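Local coordinates for periplasmic cell division protein (SufI) (Aquifex aeolicus, PDB 6SYY), which binds four copper ions as a multicopper oxidase and probably couples oxidation of its substrates to reduction of dioxygen, at residues I205-F210 with R259-A264; D229-N234 with S359-M364; W275-E280 with D302-F307; N238-V243 with E365-K370. All blocks are in the same frame, centred on the assembly; numbering follows the deposited sequence.

Contact 1: residues I205-F210 with R259-A264; sequences IQDKTF and RPYRLA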
# COMPACT_ATOMS: atom_id res chain seq x y z
N ILE A 205 -6.83 5.57 -2.84
CA ILE A 205 -8.18 5.59 -2.29
C ILE A 205 -8.10 5.67 -0.77
O ILE A 205 -7.43 4.86 -0.12
CB ILE A 205 -8.98 4.36 -2.74
CG1 ILE A 205 -8.94 4.23 -4.26
CG2 ILE A 205 -10.41 4.45 -2.24
CD1 ILE A 205 -9.75 3.07 -4.79
N GLN A 206 -8.79 6.65 -0.21
CA GLN A 206 -8.78 6.91 1.22
C GLN A 206 -10.16 7.35 1.66
O GLN A 206 -10.88 8.02 0.91
CB GLN A 206 -7.76 8.01 1.58
CG GLN A 206 -6.34 7.73 1.14
CD GLN A 206 -5.40 8.83 1.56
OE1 GLN A 206 -4.56 8.65 2.44
NE2 GLN A 206 -5.54 10.00 0.94
N ASP A 207 -10.55 6.96 2.87
CA ASP A 207 -11.77 7.47 3.47
C ASP A 207 -11.42 8.39 4.62
O ASP A 207 -10.50 8.10 5.40
CB ASP A 207 -12.70 6.33 3.94
CG ASP A 207 -12.03 5.40 4.92
OD1 ASP A 207 -10.80 5.22 4.86
OD2 ASP A 207 -12.75 4.82 5.77
N LYS A 208 -12.12 9.52 4.70
CA LYS A 208 -11.86 10.53 5.72
C LYS A 208 -13.18 11.15 6.16
O LYS A 208 -14.20 11.03 5.48
CB LYS A 208 -10.88 11.61 5.22
CG LYS A 208 -9.48 11.08 4.98
CD LYS A 208 -8.44 12.16 4.69
CE LYS A 208 -7.06 11.52 4.54
NZ LYS A 208 -6.03 12.45 4.01
N THR A 209 -13.14 11.82 7.31
CA THR A 209 -14.31 12.46 7.89
C THR A 209 -13.99 13.93 8.15
O THR A 209 -12.94 14.24 8.73
CB THR A 209 -14.72 11.77 9.19
OG1 THR A 209 -15.04 10.40 8.92
CG2 THR A 209 -15.93 12.45 9.80
N PHE A 210 -14.90 14.81 7.73
CA PHE A 210 -14.73 16.26 7.86
C PHE A 210 -15.82 16.84 8.74
O PHE A 210 -16.98 16.41 8.67
CB PHE A 210 -14.78 16.94 6.49
CG PHE A 210 -13.74 16.47 5.53
CD1 PHE A 210 -12.55 17.17 5.39
CD2 PHE A 210 -13.94 15.34 4.76
CE1 PHE A 210 -11.58 16.75 4.50
CE2 PHE A 210 -12.98 14.91 3.87
CZ PHE A 210 -11.79 15.62 3.74
N ARG A 259 -10.24 0.59 6.28
CA ARG A 259 -11.33 0.17 5.41
C ARG A 259 -10.81 -0.60 4.20
O ARG A 259 -10.00 -0.05 3.44
CB ARG A 259 -12.13 1.37 4.94
CG ARG A 259 -13.18 1.02 3.92
CD ARG A 259 -13.85 2.25 3.36
NE ARG A 259 -14.56 3.01 4.38
CZ ARG A 259 -15.81 2.76 4.78
NH1 ARG A 259 -16.47 1.74 4.24
NH2 ARG A 259 -16.39 3.50 5.71
N PRO A 260 -11.23 -1.84 3.99
CA PRO A 260 -10.96 -2.51 2.71
C PRO A 260 -12.05 -2.19 1.70
O PRO A 260 -13.18 -1.83 2.04
CB PRO A 260 -11.00 -3.99 3.10
CG PRO A 260 -12.03 -4.05 4.18
CD PRO A 260 -11.92 -2.73 4.94
N TYR A 261 -11.69 -2.33 0.43
CA TYR A 261 -12.60 -2.05 -0.67
C TYR A 261 -12.78 -3.29 -1.54
O TYR A 261 -11.84 -4.06 -1.76
CB TYR A 261 -12.09 -0.90 -1.54
CG TYR A 261 -11.91 0.37 -0.77
CD1 TYR A 261 -10.72 0.63 -0.10
CD2 TYR A 261 -12.92 1.32 -0.70
CE1 TYR A 261 -10.54 1.79 0.62
CE2 TYR A 261 -12.75 2.48 0.02
CZ TYR A 261 -11.56 2.71 0.68
OH TYR A 261 -11.39 3.86 1.39
N ARG A 262 -14.00 -3.47 -2.03
CA ARG A 262 -14.32 -4.47 -3.05
C ARG A 262 -14.78 -3.67 -4.27
O ARG A 262 -15.93 -3.21 -4.31
CB ARG A 262 -15.37 -5.45 -2.55
CG ARG A 262 -15.63 -6.62 -3.49
CD ARG A 262 -16.64 -7.62 -2.92
NE ARG A 262 -16.15 -8.33 -1.75
CZ ARG A 262 -15.41 -9.44 -1.79
NH1 ARG A 262 -15.07 -9.97 -2.95
NH2 ARG A 262 -15.01 -10.02 -0.66
N LEU A 263 -13.89 -3.49 -5.24
CA LEU A 263 -14.09 -2.54 -6.32
C LEU A 263 -14.55 -3.23 -7.60
O LEU A 263 -13.97 -4.24 -8.01
CB LEU A 263 -12.80 -1.77 -6.60
CG LEU A 263 -12.18 -1.07 -5.40
CD1 LEU A 263 -10.87 -0.46 -5.81
CD2 LEU A 263 -13.13 -0.01 -4.86
N ALA A 264 -15.59 -2.67 -8.23
CA ALA A 264 -16.05 -3.10 -9.54
C ALA A 264 -16.27 -1.88 -10.42
O ALA A 264 -16.32 -0.75 -9.94
CB ALA A 264 -17.35 -3.93 -9.44
O HOH W 1 -10.25 3.22 6.94
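Ile-205 and Asp-207 face Arg-259, Tyr-261 and Leu-263 inside the second cupredoxin-like beta-sandwich of the multicopper oxidase. The axes of strand segments 205-208 and 261-264 pass 10.8 Å apart, too far for backbone bonding, and the join is made by side chains.

The ring of Tyr-261 fills the middle. Its CG stands anti to the carbonyl carbon (chi1 -59°), and the ring slides past Ile-205 in the opposite direction. Ile-205 CG2 lies over one ring face, 3.9 Å from the centroid of Tyr-261, in a CH-pi contact. The opposite face is covered near its rim by Arg-259 CG. Beyond the ring, Ile-205 and Leu-263 meet tip to tip, CD1 to CD1 at 3.8 Å. The hydroxyl of Tyr-261 is hydrogen-bonded to Ser-256.

On the polar side, Asp-207 OD2 and Arg-259 NE form a salt bridge of 2.9 Å. The acceptor lies close to the guanidinium plane, whereas NE comes from above the carboxylate plane; the two flat groups stand nearly perpendicular (88°). OD2 also accepts from Gly-228 N, and Arg-259 NH1 pairs with Asp-357. An alanine at Asp-207 would probably leave Arg-259 NE and Gly-228 N without their buried acceptor and set the guanidinium freer to turn.

The other carboxylate oxygen works through a water: Asp-207 OD1 is 2.9 Å from it, and the same water accepts from the backbone N of Arg-259 at 2.7 Å.

Contact 2: residues D229-N234 with S359-M364; sequences DTILVN and SEFEVM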
# COMPACT_ATOMS: atom_id res chain seq x y z
N ASP A 229 -16.20 8.77 6.66
CA ASP A 229 -17.52 9.01 6.09
C ASP A 229 -17.46 9.38 4.61
O ASP A 229 -18.42 9.12 3.87
CB ASP A 229 -18.22 10.12 6.89
CG ASP A 229 -19.69 10.24 6.57
OD1 ASP A 229 -20.25 9.31 5.96
OD2 ASP A 229 -20.28 11.28 6.92
N THR A 230 -16.35 9.96 4.17
CA THR A 230 -16.21 10.52 2.83
C THR A 230 -15.09 9.80 2.10
O THR A 230 -13.99 9.64 2.64
CB THR A 230 -15.92 12.02 2.91
OG1 THR A 230 -17.01 12.68 3.58
CG2 THR A 230 -15.75 12.61 1.52
N ILE A 231 -15.35 9.38 0.86
CA ILE A 231 -14.35 8.67 0.07
C ILE A 231 -13.59 9.66 -0.79
O ILE A 231 -14.18 10.55 -1.42
CB ILE A 231 -15.01 7.58 -0.80
CG1 ILE A 231 -15.90 6.70 0.06
CG2 ILE A 231 -13.95 6.74 -1.49
CD1 ILE A 231 -15.15 5.93 1.14
N LEU A 232 -12.27 9.51 -0.82
CA LEU A 232 -11.40 10.39 -1.58
C LEU A 232 -10.50 9.55 -2.48
O LEU A 232 -10.10 8.44 -2.12
CB LEU A 232 -10.53 11.27 -0.67
CG LEU A 232 -11.19 12.35 0.19
CD1 LEU A 232 -11.89 11.76 1.40
CD2 LEU A 232 -10.15 13.36 0.63
N VAL A 233 -10.19 10.09 -3.65
CA VAL A 233 -9.19 9.53 -4.54
C VAL A 233 -8.18 10.63 -4.82
O VAL A 233 -8.54 11.68 -5.36
CB VAL A 233 -9.79 9.00 -5.85
CG1 VAL A 233 -8.74 8.25 -6.64
CG2 VAL A 233 -10.99 8.11 -5.56
N ASN A 234 -6.93 10.41 -4.42
CA ASN A 234 -5.88 11.42 -4.54
C ASN A 234 -6.31 12.72 -3.87
O ASN A 234 -6.10 13.81 -4.40
CB ASN A 234 -5.52 11.65 -6.01
CG ASN A 234 -5.21 10.36 -6.73
OD1 ASN A 234 -4.85 9.36 -6.10
ND2 ASN A 234 -5.34 10.37 -8.05
N SER A 359 -20.84 -0.99 4.08
CA SER A 359 -21.81 -0.47 3.13
C SER A 359 -21.23 -0.43 1.72
O SER A 359 -20.03 -0.59 1.50
CB SER A 359 -22.28 0.91 3.56
OG SER A 359 -21.20 1.81 3.69
N GLU A 360 -22.12 -0.22 0.75
CA GLU A 360 -21.74 -0.06 -0.64
C GLU A 360 -21.92 1.40 -1.06
O GLU A 360 -22.81 2.09 -0.55
CB GLU A 360 -22.56 -0.97 -1.56
CG GLU A 360 -24.06 -0.78 -1.46
CD GLU A 360 -24.81 -1.67 -2.43
OE1 GLU A 360 -24.33 -2.79 -2.72
OE2 GLU A 360 -25.89 -1.26 -2.91
N PHE A 361 -21.07 1.85 -1.98
CA PHE A 361 -21.04 3.26 -2.35
C PHE A 361 -20.15 3.44 -3.56
O PHE A 361 -19.21 2.66 -3.78
CB PHE A 361 -20.53 4.13 -1.19
CG PHE A 361 -19.25 3.64 -0.59
CD1 PHE A 361 -19.26 2.81 0.52
CD2 PHE A 361 -18.03 3.99 -1.14
CE1 PHE A 361 -18.08 2.36 1.08
CE2 PHE A 361 -16.85 3.53 -0.59
CZ PHE A 361 -16.88 2.72 0.52
N GLU A 362 -20.44 4.47 -4.34
CA GLU A 362 -19.59 4.80 -5.48
C GLU A 362 -18.29 5.43 -5.00
O GLU A 362 -18.29 6.29 -4.12
CB GLU A 362 -20.33 5.74 -6.43
CG GLU A 362 -19.50 6.24 -7.60
CD GLU A 362 -20.33 7.00 -8.61
OE1 GLU A 362 -21.52 6.66 -8.77
OE2 GLU A 362 -19.80 7.94 -9.25
N VAL A 363 -17.17 4.98 -5.58
CA VAL A 363 -15.88 5.59 -5.29
C VAL A 363 -15.56 6.71 -6.28
O VAL A 363 -15.08 7.77 -5.89
CB VAL A 363 -14.77 4.52 -5.29
CG1 VAL A 363 -13.41 5.16 -5.12
CG2 VAL A 363 -15.03 3.50 -4.19
N MET A 364 -15.85 6.48 -7.56
CA MET A 364 -15.40 7.39 -8.60
C MET A 364 -16.20 7.12 -9.87
O MET A 364 -16.72 6.02 -10.08
CB MET A 364 -13.90 7.23 -8.84
CG MET A 364 -13.29 8.26 -9.74
SD MET A 364 -11.57 7.84 -10.06
CE MET A 364 -11.29 8.83 -11.52
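A classic beta bulge, in which Val-363 and Met-364 both face Leu-318, shapes the part of strand 361-370 that packs against Ile-231 and Val-233 of strand 230-233. The two strand segments run in nearly the same direction, 22° apart, with their axes 7.2 Å from each other. No hydrogen bond joins them. Strand 230-233 is bonded instead to strand 200-208, and strand 361-370 to strand 315-321, which leaves the seam between them to apolar side chains.

Ile-231 carries most of it. The side chains of Ile-231 and Phe-361 cross at about a right angle. With CG1 of Ile-231 anti to the carbonyl carbon (chi1 -52°), this atom comes to 3.4 Å from Phe-361 CE2, and CD1 converges on the same ring atom, a tight fit. The other branch, CG2, turns to Val-363 and lies 4.0 Å from its CG1.

Val-363 CG1 also meets Val-233 CG2 at 3.8 Å, and one methyl thus touches both Ile-231 and Val-233. Farther along, Val-233 CG1 has a looser contact with the sulfur of Met-364, while Leu-49 and Leu-203 touch both of these side chains. Apolar side chains packed between strands bonded to different neighbours, without a shared backbone bond, are consistent with a cupredoxin-like beta-sandwich.

Contact 3: residues W275-E280 with D302-F307; sequences WVIGVE and DILVDF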
# COMPACT_ATOMS: atom_id res chain seq x y z
N TRP A 275 -8.48 -6.15 -15.99
CA TRP A 275 -7.40 -7.11 -15.78
C TRP A 275 -6.49 -6.67 -14.65
O TRP A 275 -5.99 -5.54 -14.66
CB TRP A 275 -6.58 -7.29 -17.05
CG TRP A 275 -7.34 -7.89 -18.17
CD1 TRP A 275 -7.35 -9.20 -18.55
CD2 TRP A 275 -8.21 -7.20 -19.08
NE1 TRP A 275 -8.17 -9.37 -19.63
CE2 TRP A 275 -8.71 -8.16 -19.98
CE3 TRP A 275 -8.61 -5.87 -19.21
CZ2 TRP A 275 -9.59 -7.83 -21.00
CZ3 TRP A 275 -9.48 -5.54 -20.23
CH2 TRP A 275 -9.96 -6.52 -21.11
N VAL A 276 -6.26 -7.56 -13.69
CA VAL A 276 -5.18 -7.38 -12.73
C VAL A 276 -3.87 -7.67 -13.44
O VAL A 276 -3.69 -8.75 -14.02
CB VAL A 276 -5.36 -8.29 -11.51
CG1 VAL A 276 -4.18 -8.14 -10.56
CG2 VAL A 276 -6.67 -7.98 -10.81
N ILE A 277 -2.95 -6.71 -13.43
CA ILE A 277 -1.64 -6.93 -14.01
C ILE A 277 -0.51 -6.88 -12.99
O ILE A 277 0.58 -7.39 -13.27
CB ILE A 277 -1.36 -5.95 -15.16
CG1 ILE A 277 -1.38 -4.50 -14.65
CG2 ILE A 277 -2.35 -6.17 -16.30
CD1 ILE A 277 -0.66 -3.52 -15.57
N GLY A 278 -0.73 -6.31 -11.81
CA GLY A 278 0.33 -6.21 -10.83
C GLY A 278 -0.21 -6.11 -9.43
O GLY A 278 -1.36 -5.73 -9.20
N VAL A 279 0.65 -6.48 -8.48
CA VAL A 279 0.35 -6.35 -7.05
C VAL A 279 1.50 -5.61 -6.39
O VAL A 279 2.32 -4.99 -7.07
CB VAL A 279 0.10 -7.73 -6.41
CG1 VAL A 279 -1.21 -8.32 -6.92
CG2 VAL A 279 1.25 -8.66 -6.71
N GLU A 280 1.58 -5.68 -5.05
CA GLU A 280 2.55 -4.87 -4.32
C GLU A 280 3.97 -5.12 -4.80
O GLU A 280 4.77 -4.19 -4.92
CB GLU A 280 2.45 -5.14 -2.82
CG GLU A 280 1.07 -4.95 -2.24
CD GLU A 280 0.24 -6.20 -2.32
OE1 GLU A 280 0.61 -7.20 -1.67
OE2 GLU A 280 -0.77 -6.20 -3.05
N ASP A 302 -2.48 -3.10 -9.51
CA ASP A 302 -2.41 -2.48 -10.83
C ASP A 302 -3.40 -3.17 -11.76
O ASP A 302 -3.36 -4.40 -11.92
CB ASP A 302 -1.00 -2.58 -11.41
CG ASP A 302 -0.01 -1.66 -10.72
OD1 ASP A 302 0.06 -1.67 -9.47
OD2 ASP A 302 0.71 -0.92 -11.43
N ILE A 303 -4.28 -2.39 -12.38
CA ILE A 303 -5.27 -2.93 -13.30
C ILE A 303 -5.19 -2.23 -14.64
O ILE A 303 -4.76 -1.08 -14.74
CB ILE A 303 -6.71 -2.83 -12.74
CG1 ILE A 303 -7.13 -1.36 -12.59
CG2 ILE A 303 -6.85 -3.62 -11.44
CD1 ILE A 303 -8.61 -1.16 -12.32
N LEU A 304 -5.60 -2.96 -15.68
CA LEU A 304 -5.83 -2.41 -17.01
C LEU A 304 -7.33 -2.39 -17.27
O LEU A 304 -8.01 -3.40 -17.05
CB LEU A 304 -5.12 -3.23 -18.10
CG LEU A 304 -3.59 -3.23 -18.20
CD1 LEU A 304 -3.14 -4.13 -19.34
CD2 LEU A 304 -3.03 -1.82 -18.38
N VAL A 305 -7.84 -1.25 -17.73
CA VAL A 305 -9.25 -1.10 -18.07
C VAL A 305 -9.32 -0.64 -19.52
O VAL A 305 -8.72 0.38 -19.88
CB VAL A 305 -9.96 -0.10 -17.14
CG1 VAL A 305 -11.43 -0.03 -17.48
CG2 VAL A 305 -9.76 -0.50 -15.69
N ASP A 306 -10.04 -1.40 -20.34
CA ASP A 306 -10.15 -1.10 -21.76
C ASP A 306 -11.47 -0.36 -21.96
O ASP A 306 -12.52 -0.97 -22.13
CB ASP A 306 -10.07 -2.37 -22.60
CG ASP A 306 -9.84 -2.08 -24.07
OD1 ASP A 306 -10.10 -0.93 -24.50
OD2 ASP A 306 -9.40 -2.99 -24.81
N PHE A 307 -11.40 0.97 -21.95
CA PHE A 307 -12.61 1.75 -22.14
C PHE A 307 -13.13 1.70 -23.58
O PHE A 307 -14.19 2.28 -23.85
CB PHE A 307 -12.38 3.20 -21.70
CG PHE A 307 -12.31 3.37 -20.21
CD1 PHE A 307 -13.47 3.29 -19.45
CD2 PHE A 307 -11.10 3.61 -19.57
CE1 PHE A 307 -13.41 3.44 -18.06
CE2 PHE A 307 -11.04 3.75 -18.19
CZ PHE A 307 -12.20 3.67 -17.44
O HOH W 2 2.59 -2.76 -8.91
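Ile-277 and Leu-304 form the apolar centre, their side chains crossing at about a right angle. Ile-277 CG2 rests 3.7 Å from Leu-304 CG, and Ile-277 CD1 also comes against that branch point. CG1 of Ile-277 sits between its backbone N and carbonyl carbon (chi1 61°), which brings it within 3.4 Å of Asp-302 O. On the reverse face of the sheet Val-276 and Ile-303 touch lightly through their CG2 methyls. An alanine at Ile-277 would probably open a gap beside Leu-304, whose CG and methyls would lose CG2 and CD1, and take the close CG1 contact from Asp-302 O.

Next to this centre, Trp-275 and Leu-304 make an antiparallel hydrogen-bonded pair. The indole turns its edge to the same carbonyl that Trp-275 N uses: CE3 of Trp-275 is 3.3 Å from Leu-304 O, close to the ring plane. Asp-306 lies alongside, its CB near CZ3 of the indole and its carboxylate paired with Arg-308.

At the other end Asp-302 O accepts twice, from Ile-277 N at 2.8 Å and from Gly-278 N at a longer 3.3 Å, both on one face of its plane. Gly-278 suits the spot, since a CB there would crowd Asp-302 CB. Gly-278 O takes the N-H of Asp-302 in return. The carboxylate of Asp-302 forms the polar edge: OD2 is salt-bridged to Arg-249, OD1 is bonded to Thr-155, and a water bonded to Val-279 O also reaches OD1, weakly. Two successive residues opposite one partner are the mark of a classic beta bulge, here between antiparallel strands of the plastocyanin-like domain.

Contact 4: residues N238-V243 with E365-K370; sequences NPYMDV and EFRVTK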
# COMPACT_ATOMS: atom_id res chain seq x y z
N ASN A 238 -15.65 12.92 -4.16
CA ASN A 238 -16.64 12.71 -5.21
C ASN A 238 -16.05 12.97 -6.60
O ASN A 238 -16.51 13.85 -7.32
CB ASN A 238 -17.85 13.60 -4.97
CG ASN A 238 -19.04 13.24 -5.85
OD1 ASN A 238 -19.13 12.12 -6.36
ND2 ASN A 238 -19.96 14.19 -6.03
N PRO A 239 -15.02 12.22 -6.99
CA PRO A 239 -14.27 12.58 -8.20
C PRO A 239 -14.85 12.01 -9.49
O PRO A 239 -15.58 11.01 -9.51
CB PRO A 239 -12.88 12.00 -7.92
CG PRO A 239 -13.14 10.82 -7.05
CD PRO A 239 -14.40 11.10 -6.27
N TYR A 240 -14.51 12.68 -10.58
CA TYR A 240 -14.74 12.19 -11.93
C TYR A 240 -13.45 12.32 -12.73
O TYR A 240 -12.57 13.12 -12.40
CB TYR A 240 -15.87 12.96 -12.65
CG TYR A 240 -15.53 14.39 -13.04
CD1 TYR A 240 -14.84 14.68 -14.22
CD2 TYR A 240 -15.92 15.46 -12.24
CE1 TYR A 240 -14.52 15.99 -14.57
CE2 TYR A 240 -15.62 16.77 -12.59
CZ TYR A 240 -14.92 17.03 -13.76
OH TYR A 240 -14.62 18.33 -14.10
N MET A 241 -13.35 11.53 -13.79
CA MET A 241 -12.28 11.70 -14.76
C MET A 241 -12.83 11.40 -16.15
O MET A 241 -13.51 10.39 -16.34
CB MET A 241 -11.09 10.79 -14.46
CG MET A 241 -9.98 10.83 -15.52
SD MET A 241 -8.53 9.86 -15.07
CE MET A 241 -7.61 9.91 -16.61
N ASP A 242 -12.55 12.29 -17.10
CA ASP A 242 -12.84 12.01 -18.49
C ASP A 242 -11.81 11.04 -19.04
O ASP A 242 -10.61 11.16 -18.77
CB ASP A 242 -12.84 13.29 -19.33
CG ASP A 242 -13.92 14.26 -18.93
OD1 ASP A 242 -14.67 13.98 -17.97
OD2 ASP A 242 -14.03 15.31 -19.59
N VAL A 243 -12.28 10.06 -19.81
CA VAL A 243 -11.41 9.08 -20.44
C VAL A 243 -11.78 8.99 -21.91
O VAL A 243 -12.86 9.40 -22.34
CB VAL A 243 -11.50 7.69 -19.79
CG1 VAL A 243 -11.17 7.77 -18.30
CG2 VAL A 243 -12.89 7.10 -20.00
N GLU A 365 -16.29 8.15 -10.72
CA GLU A 365 -17.03 8.07 -11.97
C GLU A 365 -16.09 8.37 -13.13
O GLU A 365 -15.36 9.37 -13.10
CB GLU A 365 -18.20 9.05 -11.96
CG GLU A 365 -18.69 9.48 -13.33
CD GLU A 365 -19.70 10.60 -13.25
OE1 GLU A 365 -20.59 10.53 -12.36
OE2 GLU A 365 -19.61 11.55 -14.05
N PHE A 366 -16.11 7.51 -14.14
CA PHE A 366 -15.39 7.73 -15.39
C PHE A 366 -16.38 8.09 -16.48
O PHE A 366 -17.41 7.42 -16.63
CB PHE A 366 -14.59 6.49 -15.79
CG PHE A 366 -13.49 6.15 -14.84
CD1 PHE A 366 -12.27 6.79 -14.92
CD2 PHE A 366 -13.67 5.17 -13.87
CE1 PHE A 366 -11.25 6.48 -14.05
CE2 PHE A 366 -12.66 4.86 -12.99
CZ PHE A 366 -11.44 5.51 -13.08
N ARG A 367 -16.06 9.12 -17.25
CA ARG A 367 -16.90 9.58 -18.35
C ARG A 367 -16.12 9.37 -19.64
O ARG A 367 -15.10 10.03 -19.87
CB ARG A 367 -17.27 11.05 -18.17
CG ARG A 367 -17.75 11.41 -16.77
CD ARG A 367 -17.39 12.85 -16.46
NE ARG A 367 -18.17 13.41 -15.36
CZ ARG A 367 -18.20 14.70 -15.06
NH1 ARG A 367 -17.51 15.57 -15.80
NH2 ARG A 367 -18.93 15.14 -14.04
N VAL A 368 -16.59 8.44 -20.46
CA VAL A 368 -16.00 8.19 -21.77
C VAL A 368 -16.45 9.31 -22.71
O VAL A 368 -17.51 9.23 -23.34
CB VAL A 368 -16.41 6.81 -22.30
CG1 VAL A 368 -15.71 6.51 -23.62
CG2 VAL A 368 -16.09 5.74 -21.27
N THR A 369 -15.64 10.36 -22.80
CA THR A 369 -16.04 11.58 -23.50
C THR A 369 -15.54 11.66 -24.94
O THR A 369 -16.11 12.43 -25.73
CB THR A 369 -15.56 12.82 -22.74
OG1 THR A 369 -14.15 12.71 -22.49
CG2 THR A 369 -16.29 12.94 -21.40
N LYS A 370 -14.51 10.90 -25.30
CA LYS A 370 -13.89 11.02 -26.61
C LYS A 370 -13.60 9.64 -27.18
O LYS A 370 -13.23 8.72 -26.45
CB LYS A 370 -12.58 11.82 -26.55
CG LYS A 370 -12.76 13.29 -26.24
CD LYS A 370 -11.42 14.00 -26.22
CE LYS A 370 -10.68 13.79 -27.53
NZ LYS A 370 -9.39 14.54 -27.56
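Tyr-240 and Arg-367 lie flat on each other across two parallel neighbouring strands, 239-244 and 361-370, of the cupredoxin-like fold. The guanidinium covers the ring as a lid, planes 8° apart and centres 3.6 Å apart, a cation-pi stack. Its NH1 is shifted toward the rim, 3.2 Å from CD1 of Tyr-240. Asp-242 comes to the edge of the guanidinium, near its plane, OD1 lying against Arg-367 CD, with only a long salt bridge to NH1. The methyl CG2 of Thr-369 abuts Asp-242 CG at 3.7 Å, closing the row.

On the reverse face Val-243 is the bump and the hollow lies between Phe-366 and Val-368. Its CG1, anti to the carbonyl carbon (chi1 -57°), presses on Phe-366 CD1 at 3.7 Å, and its CG2 meets Val-368 CG2. Phe-250 packs against the same phenylalanine.

Five backbone hydrogen bonds hold the strands in register; Met-241 and Val-243 each use both N and O. The stacked lid itself is pinned within its own strand, where Arg-367 NE gives a nearly straight, in-plane bond of 2.7 Å to Glu-365 OE2.

All four contacts probably belong to the middle cupredoxin-like domain. Contacts 1, 2 and 3 are largely buried, whereas contact 4 is partly exposed along one face. Contacts 2 and 4 share strand 361-370: against strand 230-233 its first half packs through side chains alone, whereas its second half pairs with strand 239-244 by backbone bonds. Contacts 1 and 2 are joined through strands 200-208 and 230-233, Gln-206 O lying 2.7 Å from Leu-232 N. Phe-307, at the end of contact 3, touches Val-243, Phe-366 and Val-368 of contact 4. Charge is handled differently: contact 1 buries a salt bridge with a water, contact 4 places its ion network on the outer side, and contact 2 has none across its seam.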